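Local atomic coordinates of periplasmic sugar-binding protein (Chloroflexus aurantiacus, PDB entry 4RXU), a protein that probably binds sugars outside the cell membrane for an ABC-type transporter, and is seen here holding beta-D-glucopyranose in its pocket. Residues 297-301 / 351-357; 51-56 / 304-308; 286-290 / 342-346; 142-146 / 247-251; 32-38 / 87-93. All blocks are in the same frame, centred on the assembly; numbering follows the deposited sequence.

Contact 1 of 5, residues 297-301 / 351-357; sequences FKDVR and ALIDSGY. With BGC (beta-D-glucopyranose), chain C.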
# COMPACT_ATOMS: atom_id res chain seq x y z
N PHE A 297 8.85 -4.24 2.84
CA PHE A 297 9.18 -4.69 1.49
C PHE A 297 8.09 -5.63 1.02
O PHE A 297 7.81 -6.62 1.68
CB PHE A 297 10.52 -5.43 1.51
CG PHE A 297 10.86 -6.17 0.24
CD1 PHE A 297 10.78 -5.54 -1.00
CD2 PHE A 297 11.26 -7.50 0.27
CE1 PHE A 297 11.10 -6.22 -2.16
CE2 PHE A 297 11.58 -8.18 -0.90
CZ PHE A 297 11.49 -7.54 -2.11
N LYS A 298 7.50 -5.31 -0.12
CA LYS A 298 6.47 -6.10 -0.78
C LYS A 298 7.02 -6.50 -2.15
O LYS A 298 7.21 -5.65 -3.01
CB LYS A 298 5.17 -5.29 -0.90
CG LYS A 298 4.78 -4.56 0.39
CD LYS A 298 3.34 -4.13 0.49
CE LYS A 298 2.93 -3.26 -0.67
NZ LYS A 298 1.59 -2.66 -0.38
N ASP A 299 7.35 -7.78 -2.32
CA ASP A 299 8.08 -8.21 -3.50
C ASP A 299 7.14 -8.22 -4.69
O ASP A 299 6.42 -9.18 -4.93
CB ASP A 299 8.74 -9.57 -3.25
CG ASP A 299 9.75 -9.94 -4.30
OD1 ASP A 299 9.68 -9.41 -5.44
OD2 ASP A 299 10.64 -10.77 -3.97
N VAL A 300 7.18 -7.12 -5.44
CA VAL A 300 6.35 -6.95 -6.62
C VAL A 300 6.62 -8.01 -7.68
O VAL A 300 5.75 -8.32 -8.48
CB VAL A 300 6.49 -5.50 -7.18
CG1 VAL A 300 5.71 -5.34 -8.48
CG2 VAL A 300 6.00 -4.47 -6.17
N ARG A 301 7.82 -8.58 -7.71
CA ARG A 301 8.05 -9.70 -8.63
C ARG A 301 7.10 -10.87 -8.36
O ARG A 301 6.59 -11.50 -9.29
CB ARG A 301 9.50 -10.22 -8.53
CG ARG A 301 10.54 -9.14 -8.76
CD ARG A 301 11.93 -9.65 -8.49
NE ARG A 301 12.09 -10.03 -7.10
CZ ARG A 301 13.21 -10.50 -6.57
NH1 ARG A 301 14.29 -10.68 -7.33
NH2 ARG A 301 13.23 -10.81 -5.28
N ALA A 351 17.56 -8.40 2.29
CA ALA A 351 16.19 -8.40 1.80
C ALA A 351 16.06 -7.91 0.36
O ALA A 351 15.23 -8.43 -0.39
CB ALA A 351 15.29 -7.57 2.70
N LEU A 352 16.85 -6.90 -0.02
CA LEU A 352 16.67 -6.22 -1.28
C LEU A 352 17.74 -6.52 -2.30
O LEU A 352 17.47 -6.40 -3.50
CB LEU A 352 16.58 -4.70 -1.07
CG LEU A 352 15.45 -4.23 -0.14
CD1 LEU A 352 15.46 -2.70 -0.11
CD2 LEU A 352 14.09 -4.75 -0.61
N ILE A 353 18.95 -6.83 -1.84
CA ILE A 353 20.08 -7.00 -2.75
C ILE A 353 20.37 -8.49 -2.97
O ILE A 353 20.43 -8.95 -4.12
CB ILE A 353 21.33 -6.29 -2.21
CG1 ILE A 353 21.06 -4.80 -1.94
CG2 ILE A 353 22.50 -6.49 -3.16
CD1 ILE A 353 20.28 -4.05 -2.98
N ASP A 354 20.49 -9.24 -1.90
CA ASP A 354 20.77 -10.69 -2.01
C ASP A 354 19.60 -11.43 -2.66
O ASP A 354 19.77 -12.48 -3.32
CB ASP A 354 21.13 -11.27 -0.64
CG ASP A 354 22.41 -10.69 -0.07
OD1 ASP A 354 23.20 -10.11 -0.85
OD2 ASP A 354 22.63 -10.83 1.16
N SER A 355 18.42 -10.86 -2.50
CA SER A 355 17.20 -11.36 -3.15
C SER A 355 17.12 -11.05 -4.65
O SER A 355 16.22 -11.52 -5.33
CB SER A 355 16.00 -10.72 -2.48
OG SER A 355 15.98 -9.32 -2.74
N GLY A 356 18.02 -10.21 -5.14
CA GLY A 356 17.97 -9.77 -6.52
C GLY A 356 16.99 -8.67 -6.88
O GLY A 356 16.89 -8.29 -8.04
N TYR A 357 16.28 -8.14 -5.89
CA TYR A 357 15.28 -7.13 -6.17
C TYR A 357 15.91 -5.89 -6.80
O TYR A 357 15.45 -5.40 -7.87
CB TYR A 357 14.52 -6.75 -4.91
CG TYR A 357 13.19 -6.08 -5.17
CD1 TYR A 357 12.11 -6.83 -5.56
CD2 TYR A 357 13.02 -4.70 -5.03
CE1 TYR A 357 10.87 -6.25 -5.82
CE2 TYR A 357 11.78 -4.13 -5.25
CZ TYR A 357 10.70 -4.92 -5.65
OH TYR A 357 9.43 -4.38 -5.85
C2 BGC C . -0.32 -0.01 -2.44
C3 BGC C . 0.93 0.59 -1.84
C4 BGC C . 1.15 1.99 -2.41
C5 BGC C . -0.11 2.84 -2.25
C6 BGC C . -0.02 4.18 -2.95
C1 BGC C . -1.43 0.95 -2.04
O1 BGC C . -2.70 0.45 -2.30
O2 BGC C . -0.53 -1.32 -1.90
O3 BGC C . 2.03 -0.27 -2.16
O4 BGC C . 2.18 2.64 -1.64
O5 BGC C . -1.24 2.16 -2.77
O6 BGC C . 0.42 4.05 -4.30
O HOH W 1 14.93 -10.14 -9.92
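Phe297, on strand 295-298, packs its ring against Leu352 and Tyr357. Leu352 CD2 sits over one ring face, 3.6 Å from the centroid in a CH-pi contact, and the ring edge meets the face of Tyr357 in a T-shaped pair (centroids 4.7 Å apart, planes at 79°). The CA-to-CB bond of Lys298 leads away from 351-357, and its NZ donates to BGC O2 at 2.9 Å and BGC O3 at 3.0 Å, and also to Gln277 OE1. Asp299 N-caps helix 300-315 through a weak bond from Arg301 N to its OD1 (3.0 Å), and OD1 also lies at the edge of the Tyr357 ring. Val300 CB is 3.4 Å from Tyr357 OH, whose polar partner is Gln47. Arg301 forms a bidentate salt bridge with Asp299, NE to OD1 at 3.0 Å and NH2 to OD2 at 2.9 Å, while NH1 and NH2 both donate to Ser355 O (2.9 and 3.1 Å). Water 1 joins Arg301 NH1 to Gly356 O. The strand-to-helix junction that presents Lys298 to glucose is thus tied to the C-terminal part of the chain by aromatic packing and by a guanidinium whose charge Asp299 balances locally.

Contact 2 of 5, residues 51-56 / 304-308; sequences RFREAL and VQDAI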
# COMPACT_ATOMS: atom_id res chain seq x y z
N ARG A 51 7.96 -4.42 -13.53
CA ARG A 51 8.02 -5.83 -13.24
C ARG A 51 7.12 -6.65 -14.17
O ARG A 51 7.50 -7.77 -14.56
CB ARG A 51 7.68 -6.10 -11.78
CG ARG A 51 8.59 -5.39 -10.79
CD ARG A 51 10.00 -5.88 -10.85
NE ARG A 51 10.83 -5.21 -9.85
CZ ARG A 51 12.09 -5.56 -9.59
NH1 ARG A 51 12.64 -6.57 -10.24
NH2 ARG A 51 12.77 -4.89 -8.69
N PHE A 52 5.95 -6.09 -14.55
CA PHE A 52 5.11 -6.76 -15.52
C PHE A 52 5.84 -6.91 -16.84
O PHE A 52 5.89 -8.00 -17.41
CB PHE A 52 3.78 -6.03 -15.76
CG PHE A 52 2.66 -6.49 -14.85
CD1 PHE A 52 2.24 -7.81 -14.85
CD2 PHE A 52 2.03 -5.60 -13.99
CE1 PHE A 52 1.22 -8.23 -14.03
CE2 PHE A 52 1.00 -6.02 -13.18
CZ PHE A 52 0.59 -7.32 -13.19
N ARG A 53 6.39 -5.80 -17.31
CA ARG A 53 7.11 -5.81 -18.60
C ARG A 53 8.26 -6.80 -18.59
O ARG A 53 8.43 -7.56 -19.53
CB ARG A 53 7.61 -4.41 -18.95
CG ARG A 53 6.46 -3.54 -19.44
CD ARG A 53 6.93 -2.21 -20.00
NE ARG A 53 5.89 -1.17 -19.91
CZ ARG A 53 4.74 -1.17 -20.59
NH1 ARG A 53 4.43 -2.13 -21.44
NH2 ARG A 53 3.87 -0.17 -20.40
N GLU A 54 9.03 -6.81 -17.51
CA GLU A 54 10.12 -7.80 -17.39
C GLU A 54 9.61 -9.25 -17.44
O GLU A 54 10.15 -10.09 -18.13
CB GLU A 54 10.95 -7.56 -16.14
CG GLU A 54 11.76 -6.25 -16.25
CD GLU A 54 12.36 -5.77 -14.95
OE1 GLU A 54 12.05 -6.33 -13.88
OE2 GLU A 54 13.15 -4.79 -15.00
N ALA A 55 8.54 -9.52 -16.71
CA ALA A 55 8.01 -10.90 -16.63
C ALA A 55 7.40 -11.32 -17.95
O ALA A 55 7.57 -12.45 -18.39
CB ALA A 55 6.98 -11.03 -15.50
N LEU A 56 6.70 -10.39 -18.59
CA LEU A 56 6.07 -10.65 -19.87
C LEU A 56 7.15 -10.90 -20.94
O LEU A 56 7.02 -11.85 -21.73
CB LEU A 56 5.14 -9.49 -20.25
CG LEU A 56 3.90 -9.30 -19.35
CD1 LEU A 56 3.22 -7.99 -19.68
CD2 LEU A 56 2.96 -10.49 -19.48
N VAL A 304 3.38 -9.81 -9.40
CA VAL A 304 3.26 -9.86 -10.83
C VAL A 304 3.15 -11.31 -11.31
O VAL A 304 2.28 -11.64 -12.13
CB VAL A 304 4.45 -9.13 -11.49
CG1 VAL A 304 4.69 -9.60 -12.92
CG2 VAL A 304 4.22 -7.62 -11.43
N GLN A 305 4.06 -12.16 -10.84
CA GLN A 305 4.04 -13.56 -11.31
C GLN A 305 2.76 -14.26 -10.88
O GLN A 305 2.21 -15.04 -11.64
CB GLN A 305 5.27 -14.34 -10.85
CG GLN A 305 5.66 -15.47 -11.81
CD GLN A 305 6.12 -14.95 -13.17
OE1 GLN A 305 6.87 -13.97 -13.27
NE2 GLN A 305 5.67 -15.60 -14.22
N ASP A 306 2.29 -13.98 -9.66
CA ASP A 306 1.03 -14.56 -9.17
C ASP A 306 -0.12 -14.20 -10.10
O ASP A 306 -0.95 -15.03 -10.44
CB ASP A 306 0.73 -14.14 -7.74
CG ASP A 306 1.50 -14.94 -6.73
OD1 ASP A 306 2.16 -15.95 -7.09
OD2 ASP A 306 1.42 -14.55 -5.55
N ALA A 307 -0.13 -12.95 -10.54
CA ALA A 307 -1.17 -12.48 -11.48
C ALA A 307 -1.05 -13.12 -12.86
O ALA A 307 -2.05 -13.49 -13.49
CB ALA A 307 -1.13 -10.97 -11.60
N ILE A 308 0.17 -13.20 -13.36
CA ILE A 308 0.39 -13.80 -14.68
C ILE A 308 -0.01 -15.27 -14.61
O ILE A 308 -0.72 -15.79 -15.48
CB ILE A 308 1.84 -13.62 -15.16
CG1 ILE A 308 2.13 -12.14 -15.42
CG2 ILE A 308 2.08 -14.46 -16.42
CD1 ILE A 308 3.61 -11.82 -15.58
O HOH W 2 7.90 -14.54 -16.61
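Helices 44-59 and 300-315 pack side by side on one face of the sheet in the N-terminal lobe, an alpha/beta layer of the type I periplasmic-binding-protein fold. Their short segments cross at -56°, with axes 10.1 Å apart at closest approach. Val304 opens the contact at the tightest backbone approach, its CA 5.9 Å from Phe52 CA. Its CG2 stands almost exactly on the normal of the Phe52 ring, 3.7 Å from the centroid, a CH-pi contact, while CG1 reaches Ala55 CB at 3.7 Å. Gln305 starts away from the other helix, but its side chain bends back until OE1 is 3.7 Å from Ala55 CB. Ala307 meets the edge of the Phe52 ring, and Tyr117 of strand 113-117 touches Phe52, Val304 and Ala307. Ile308 packs with CG1 at the Phe52 ring edge and CD1 4.2 Å from Leu56 CD2. Ala55 CB lies against both Val304 and Ile308, 3.5 Å from Ile308 CD1.

Contact 3 of 5, residues 286-290 / 342-346; sequences YIIDG and TVTRD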
# COMPACT_ATOMS: atom_id res chain seq x y z
N TYR A 286 17.21 6.83 2.05
CA TYR A 286 16.93 7.42 3.37
C TYR A 286 17.21 6.46 4.51
O TYR A 286 17.72 6.87 5.54
CB TYR A 286 15.49 7.90 3.51
CG TYR A 286 15.21 9.34 3.11
CD1 TYR A 286 15.87 9.95 2.04
CD2 TYR A 286 14.21 10.08 3.76
CE1 TYR A 286 15.58 11.27 1.67
CE2 TYR A 286 13.91 11.39 3.39
CZ TYR A 286 14.61 11.98 2.37
OH TYR A 286 14.30 13.26 2.03
N ILE A 287 16.85 5.19 4.35
CA ILE A 287 17.09 4.20 5.40
C ILE A 287 18.59 4.04 5.63
O ILE A 287 19.07 4.11 6.77
CB ILE A 287 16.43 2.85 5.10
CG1 ILE A 287 14.91 3.01 5.20
CG2 ILE A 287 16.92 1.78 6.06
CD1 ILE A 287 14.12 1.86 4.63
N ILE A 288 19.34 3.91 4.55
CA ILE A 288 20.81 3.82 4.65
C ILE A 288 21.36 5.03 5.41
O ILE A 288 22.21 4.88 6.32
CB ILE A 288 21.46 3.73 3.26
CG1 ILE A 288 21.11 2.39 2.60
CG2 ILE A 288 22.96 3.91 3.38
CD1 ILE A 288 21.42 2.30 1.14
N ASP A 289 20.86 6.21 5.06
CA ASP A 289 21.36 7.47 5.57
C ASP A 289 20.77 7.90 6.91
O ASP A 289 21.10 8.98 7.41
CB ASP A 289 21.11 8.58 4.57
CG ASP A 289 21.90 8.43 3.28
OD1 ASP A 289 22.88 7.67 3.22
OD2 ASP A 289 21.52 9.08 2.29
N GLY A 290 19.92 7.07 7.49
CA GLY A 290 19.37 7.35 8.82
C GLY A 290 18.24 8.37 8.85
O GLY A 290 18.02 8.99 9.88
N THR A 342 9.68 -6.62 6.96
CA THR A 342 10.24 -5.37 7.44
C THR A 342 11.72 -5.23 7.09
O THR A 342 12.53 -6.11 7.37
CB THR A 342 10.07 -5.23 8.95
OG1 THR A 342 8.69 -5.01 9.24
CG2 THR A 342 10.90 -4.05 9.49
N VAL A 343 12.04 -4.10 6.48
CA VAL A 343 13.40 -3.77 6.11
C VAL A 343 13.90 -2.54 6.85
O VAL A 343 13.29 -1.47 6.81
CB VAL A 343 13.54 -3.62 4.59
CG1 VAL A 343 14.95 -3.14 4.24
CG2 VAL A 343 13.21 -4.96 3.95
N THR A 344 15.05 -2.73 7.50
CA THR A 344 15.75 -1.67 8.18
C THR A 344 17.20 -1.73 7.70
O THR A 344 17.54 -2.55 6.86
CB THR A 344 15.75 -1.93 9.69
OG1 THR A 344 16.49 -3.13 9.99
CG2 THR A 344 14.33 -2.07 10.18
N ARG A 345 18.05 -0.88 8.25
CA ARG A 345 19.49 -0.97 7.94
C ARG A 345 20.09 -2.36 8.16
O ARG A 345 21.00 -2.78 7.45
CB ARG A 345 20.25 -0.03 8.82
CG ARG A 345 20.12 1.39 8.40
CD ARG A 345 20.63 2.24 9.54
NE ARG A 345 21.21 3.48 9.07
CZ ARG A 345 21.93 4.27 9.85
NH1 ARG A 345 22.14 3.92 11.11
NH2 ARG A 345 22.44 5.39 9.37
N ASP A 346 19.59 -3.06 9.17
CA ASP A 346 20.17 -4.35 9.57
C ASP A 346 20.02 -5.43 8.48
O ASP A 346 20.86 -6.32 8.39
CB ASP A 346 19.59 -4.80 10.91
CG ASP A 346 19.82 -3.77 12.03
OD1 ASP A 346 20.88 -3.09 12.04
OD2 ASP A 346 18.92 -3.61 12.89
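A Schellman motif ends helix 281-288, and Arg345, from the turn that follows strand 332-343, supplements that C-terminal cap. Gly290 leaves the helix with positive phi (78°) and its N donates back to Ile287 O at 3.2 Å. The last carbonyls of the helix still have acceptor capacity, and the arginine uses it: Arg345 NH2 donates to Ile288 O at 3.1 Å, Arg345 NE donates to the same Ile288 O at 3.2 Å, and a further, weak bond runs from Arg345 NE to Ile287 O, also 3.2 Å. The guanidinium thus lies against the helix end, on its last carbonyls, close enough that an ideal CB on Gly290 would lie only 3.2 Å from Arg345 NH2; the absence of a side chain leaves it room. Beneath the polar cap, Ile287 packs against the second segment, its CG2 3.9 Å from Thr344 C and 4.0 Å from Arg345 CG, and it also touches Thr295 on strand 295-298. Thr344 shapes the turn that presents the arginine: its OG1 accepts from Asp346 N at 3.2 Å, an ST turn, and Asn347 bonds the backbone of Thr342 and Thr344. A cationic side chain placed on the carbonyl end of a helix meets the negative end of the helix dipole, so the cap is favourable electrostatically as well as through its hydrogen bonds.

Contact 4 of 5, residues 142-146 / 247-251; sequences QAQYL and YILAP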
# COMPACT_ATOMS: atom_id res chain seq x y z
N GLN A 142 4.42 -2.06 10.53
CA GLN A 142 4.74 -0.65 10.72
C GLN A 142 4.58 -0.26 12.19
O GLN A 142 5.47 0.33 12.81
CB GLN A 142 3.85 0.21 9.83
CG GLN A 142 4.15 0.06 8.35
CD GLN A 142 3.16 0.77 7.49
OE1 GLN A 142 2.02 0.95 7.87
NE2 GLN A 142 3.59 1.16 6.31
N ALA A 143 3.41 -0.57 12.73
CA ALA A 143 3.16 -0.23 14.13
C ALA A 143 4.10 -0.93 15.11
O ALA A 143 4.56 -0.34 16.09
CB ALA A 143 1.72 -0.53 14.49
N GLN A 144 4.36 -2.21 14.85
CA GLN A 144 5.21 -3.01 15.73
C GLN A 144 6.62 -2.42 15.81
O GLN A 144 7.22 -2.37 16.87
CB GLN A 144 5.22 -4.48 15.31
CG GLN A 144 5.83 -5.39 16.35
CD GLN A 144 4.98 -5.43 17.61
OE1 GLN A 144 3.80 -5.77 17.55
NE2 GLN A 144 5.57 -5.06 18.73
N TYR A 145 7.13 -1.91 14.68
CA TYR A 145 8.43 -1.25 14.66
C TYR A 145 8.43 -0.05 15.63
O TYR A 145 9.35 0.11 16.43
CB TYR A 145 8.83 -0.80 13.24
CG TYR A 145 10.17 -0.13 13.27
CD1 TYR A 145 10.28 1.23 13.55
CD2 TYR A 145 11.34 -0.85 13.06
CE1 TYR A 145 11.50 1.86 13.63
CE2 TYR A 145 12.58 -0.24 13.13
CZ TYR A 145 12.65 1.11 13.41
OH TYR A 145 13.87 1.72 13.48
N LEU A 146 7.37 0.74 15.60
CA LEU A 146 7.27 1.90 16.47
C LEU A 146 7.23 1.46 17.93
O LEU A 146 7.97 1.99 18.78
CB LEU A 146 6.05 2.74 16.13
CG LEU A 146 6.10 3.37 14.73
CD1 LEU A 146 4.80 4.09 14.45
CD2 LEU A 146 7.25 4.36 14.49
N TYR A 247 7.25 9.38 17.29
CA TYR A 247 6.93 8.13 16.60
C TYR A 247 5.91 8.46 15.51
O TYR A 247 4.88 9.08 15.80
CB TYR A 247 6.41 7.12 17.64
CG TYR A 247 7.52 6.79 18.56
CD1 TYR A 247 7.81 7.60 19.67
CD2 TYR A 247 8.34 5.71 18.31
CE1 TYR A 247 8.89 7.33 20.49
CE2 TYR A 247 9.42 5.42 19.15
CZ TYR A 247 9.68 6.23 20.23
OH TYR A 247 10.74 5.96 21.04
N ILE A 248 6.21 8.07 14.28
CA ILE A 248 5.43 8.48 13.12
C ILE A 248 5.01 7.25 12.31
O ILE A 248 5.85 6.50 11.80
CB ILE A 248 6.23 9.40 12.19
CG1 ILE A 248 6.77 10.62 12.95
CG2 ILE A 248 5.39 9.80 10.97
CD1 ILE A 248 7.87 11.37 12.23
N LEU A 249 3.70 7.04 12.23
CA LEU A 249 3.11 5.98 11.39
C LEU A 249 2.90 6.58 10.01
O LEU A 249 1.85 7.17 9.75
CB LEU A 249 1.78 5.49 11.96
CG LEU A 249 1.17 4.35 11.13
CD1 LEU A 249 1.91 3.04 11.33
CD2 LEU A 249 -0.30 4.21 11.48
N ALA A 250 3.91 6.49 9.15
CA ALA A 250 3.76 6.98 7.76
C ALA A 250 3.37 5.77 6.92
O ALA A 250 3.95 4.69 7.07
CB ALA A 250 5.07 7.60 7.25
N PRO A 251 2.38 5.94 6.00
CA PRO A 251 1.78 4.74 5.41
C PRO A 251 2.54 4.15 4.23
O PRO A 251 2.42 2.97 3.96
CB PRO A 251 0.38 5.22 4.99
CG PRO A 251 0.58 6.69 4.72
CD PRO A 251 1.56 7.14 5.76
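This is a buried helix-on-sheet contact in the lobe built on the four-stranded parallel sheet: helix 135-148 lies along strand 246-249, and the short segments run antiparallel, at 178°, with axes 8.8 Å apart at closest approach. Leu146 provides most of the apolar packing from the helix. Its CD2 is 4.2 Å from Tyr247 CD2 and 3.7 Å from Ile248 O, while its CD1 reaches Leu249 CB at 4.2 Å, so one leucine spans three consecutive strand residues. One turn earlier in the helix, Gln142 CB meets Leu249 CD1 at 3.7 Å, and the polar end of the same side chain runs on past the strand: NE2 donates to Pro251 O at 3.2 Å and also to Gly276 O. The amide therefore holds together the loops at the C-terminal ends of neighbouring strands 246-249 and 269-274; the Pro251 side chain lies about 7 Å from the glucose at the nearest atoms, and the next residue, Asn252, belongs to its pocket. Tyr247 is anchored at its hydroxyl by His149 O, just beyond the helix. Ile248 and Ala250 turn instead to helix 253-264, whereas Leu249 touches helix 167-185, which also packs on Ala143. A parallel sheet with helices over both faces and binding loops at the C-terminal ends of its strands is the Rossmann-like layout of type I periplasmic binding proteins.

Contact 5 of 5, residues 32-38 / 87-93; sequences AVGIVLP and IKVLIIC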
# COMPACT_ATOMS: atom_id res chain seq x y z
N ALA A 32 -4.72 -13.09 -24.43
CA ALA A 32 -6.02 -12.43 -24.27
C ALA A 32 -6.21 -11.98 -22.83
O ALA A 32 -7.11 -12.41 -22.09
CB ALA A 32 -7.14 -13.33 -24.73
N VAL A 33 -5.32 -11.08 -22.46
CA VAL A 33 -5.21 -10.54 -21.10
C VAL A 33 -4.97 -9.04 -21.24
O VAL A 33 -4.27 -8.60 -22.17
CB VAL A 33 -4.07 -11.18 -20.30
CG1 VAL A 33 -3.99 -10.58 -18.89
CG2 VAL A 33 -4.25 -12.68 -20.21
N GLY A 34 -5.54 -8.26 -20.33
CA GLY A 34 -5.30 -6.83 -20.25
C GLY A 34 -5.02 -6.46 -18.81
O GLY A 34 -5.56 -7.08 -17.89
N ILE A 35 -4.11 -5.51 -18.64
CA ILE A 35 -3.71 -5.03 -17.32
C ILE A 35 -4.09 -3.57 -17.19
O ILE A 35 -3.77 -2.78 -18.07
CB ILE A 35 -2.20 -5.18 -17.11
CG1 ILE A 35 -1.81 -6.67 -17.09
CG2 ILE A 35 -1.75 -4.53 -15.80
CD1 ILE A 35 -0.31 -6.91 -17.23
N VAL A 36 -4.79 -3.23 -16.10
CA VAL A 36 -5.16 -1.83 -15.84
C VAL A 36 -4.62 -1.39 -14.51
O VAL A 36 -4.88 -2.04 -13.49
CB VAL A 36 -6.70 -1.60 -15.93
CG1 VAL A 36 -7.08 -0.13 -15.65
CG2 VAL A 36 -7.22 -2.00 -17.30
N LEU A 37 -3.82 -0.34 -14.53
CA LEU A 37 -3.20 0.22 -13.31
C LEU A 37 -3.72 1.64 -13.09
O LEU A 37 -4.08 2.31 -14.04
CB LEU A 37 -1.67 0.21 -13.42
CG LEU A 37 -1.06 -1.21 -13.48
CD1 LEU A 37 0.43 -1.07 -13.76
CD2 LEU A 37 -1.31 -2.04 -12.21
N PRO A 38 -3.74 2.11 -11.83
CA PRO A 38 -4.57 3.28 -11.56
C PRO A 38 -3.99 4.62 -11.96
O PRO A 38 -4.72 5.50 -12.41
CB PRO A 38 -4.79 3.20 -10.05
CG PRO A 38 -3.55 2.49 -9.55
CD PRO A 38 -3.35 1.43 -10.60
N ILE A 87 -10.06 -9.46 -24.81
CA ILE A 87 -9.50 -10.07 -23.61
C ILE A 87 -10.45 -11.06 -22.96
O ILE A 87 -11.67 -10.90 -22.97
CB ILE A 87 -8.95 -9.07 -22.57
CG1 ILE A 87 -10.06 -8.29 -21.84
CG2 ILE A 87 -7.86 -8.20 -23.18
CD1 ILE A 87 -9.55 -7.67 -20.55
N LYS A 88 -9.86 -12.10 -22.38
CA LYS A 88 -10.57 -13.09 -21.59
C LYS A 88 -10.30 -12.97 -20.10
O LYS A 88 -11.05 -13.51 -19.29
CB LYS A 88 -10.19 -14.50 -22.05
CG LYS A 88 -10.57 -14.82 -23.49
CD LYS A 88 -12.04 -14.58 -23.75
CE LYS A 88 -12.39 -14.73 -25.22
NZ LYS A 88 -13.31 -13.63 -25.64
N VAL A 89 -9.21 -12.28 -19.75
CA VAL A 89 -8.84 -12.07 -18.34
C VAL A 89 -8.41 -10.63 -18.18
O VAL A 89 -7.58 -10.14 -18.94
CB VAL A 89 -7.67 -12.97 -17.90
CG1 VAL A 89 -7.34 -12.74 -16.42
CG2 VAL A 89 -7.95 -14.45 -18.13
N LEU A 90 -8.96 -9.98 -17.16
CA LEU A 90 -8.62 -8.61 -16.79
C LEU A 90 -7.85 -8.66 -15.47
O LEU A 90 -8.36 -9.20 -14.49
CB LEU A 90 -9.89 -7.79 -16.59
CG LEU A 90 -9.71 -6.36 -16.07
CD1 LEU A 90 -8.97 -5.45 -17.04
CD2 LEU A 90 -11.08 -5.82 -15.69
N ILE A 91 -6.63 -8.10 -15.46
CA ILE A 91 -5.90 -7.85 -14.21
C ILE A 91 -6.03 -6.35 -13.95
O ILE A 91 -5.60 -5.53 -14.77
CB ILE A 91 -4.42 -8.24 -14.36
CG1 ILE A 91 -4.28 -9.75 -14.61
CG2 ILE A 91 -3.62 -7.79 -13.15
CD1 ILE A 91 -2.94 -10.11 -15.24
N ILE A 92 -6.66 -5.99 -12.84
CA ILE A 92 -7.02 -4.59 -12.59
C ILE A 92 -6.76 -4.15 -11.15
O ILE A 92 -7.27 -4.76 -10.21
CB ILE A 92 -8.49 -4.28 -12.99
CG1 ILE A 92 -8.83 -2.82 -12.65
CG2 ILE A 92 -9.48 -5.26 -12.36
CD1 ILE A 92 -10.10 -2.34 -13.33
N CYS A 93 -5.96 -3.08 -11.03
CA CYS A 93 -5.79 -2.38 -9.78
C CYS A 93 -6.64 -1.11 -9.83
O CYS A 93 -6.33 -0.19 -10.57
CB CYS A 93 -4.34 -2.06 -9.53
SG CYS A 93 -4.12 -1.12 -8.03
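Six backbone hydrogen bonds join the two segments. Going along the pair, Ala32 O accepts from both Lys88 N (2.8 Å) and Val89 N (3.1 Å), Gly34 N donates to Val89 O (3.1 Å), Ile91 N to Gly34 O (2.8 Å), Val36 N to Ile91 O (2.8 Å) and Cys93 N to Val36 O (2.9 Å). Alternate residues of each strand make the bonds, as in parallel pairing, and CA-H...O contacts reinforce them, among them Val33 CA to Val89 O and Ile35 CA to Ile91 O, both 3.2 Å. Strand 29-37 is an inner strand, between 61-67 and 89-92, of a doubly wound, Rossmann-like sheet, giving the order 2-1-3 at this end. On the face bearing Val33, Ile35, Val89 and Ile91, Ile91 CD1 bridges Val33 CG1 (3.8 Å) and Ile35 CG1 (4.1 Å), with helix 300-315 lying over Val33 and Val89. On the other face, Val36 CG2 meets Leu90 CD1 at 3.9 Å under helix 72-84, and Ile87 fills the space over Gly34, its CG2 3.7 Å from Gly34 N. Toward the glucose pocket, Pro38 CD rests 3.7 Å from Cys93 SG, and both residues touch Arg119 of the pocket.

From the N terminus, contact 5 opens at 32-38 and contact 2 at 51-56; contact 5 then closes at 87-93, so the two cross, and they touch where Phe52 packs on Ile35 and Ile91. Contact 4, spanning 142-146 to 247-251, falls wholly within the long span of contact 2 and belongs to the other lobe. Contacts 3 and 1 open next, at 286-290 and 297-301, before contact 2 closes at 304-308; contact 3 closes at 342-346 and contact 1 at 351-357. These three therefore cross one another. Arg51 joins contact 2 to Tyr357 of contact 1, Val343 joins contacts 1 and 3, and Thr344 meets Tyr145 of contact 4, completing a chain of touches from lobe to lobe.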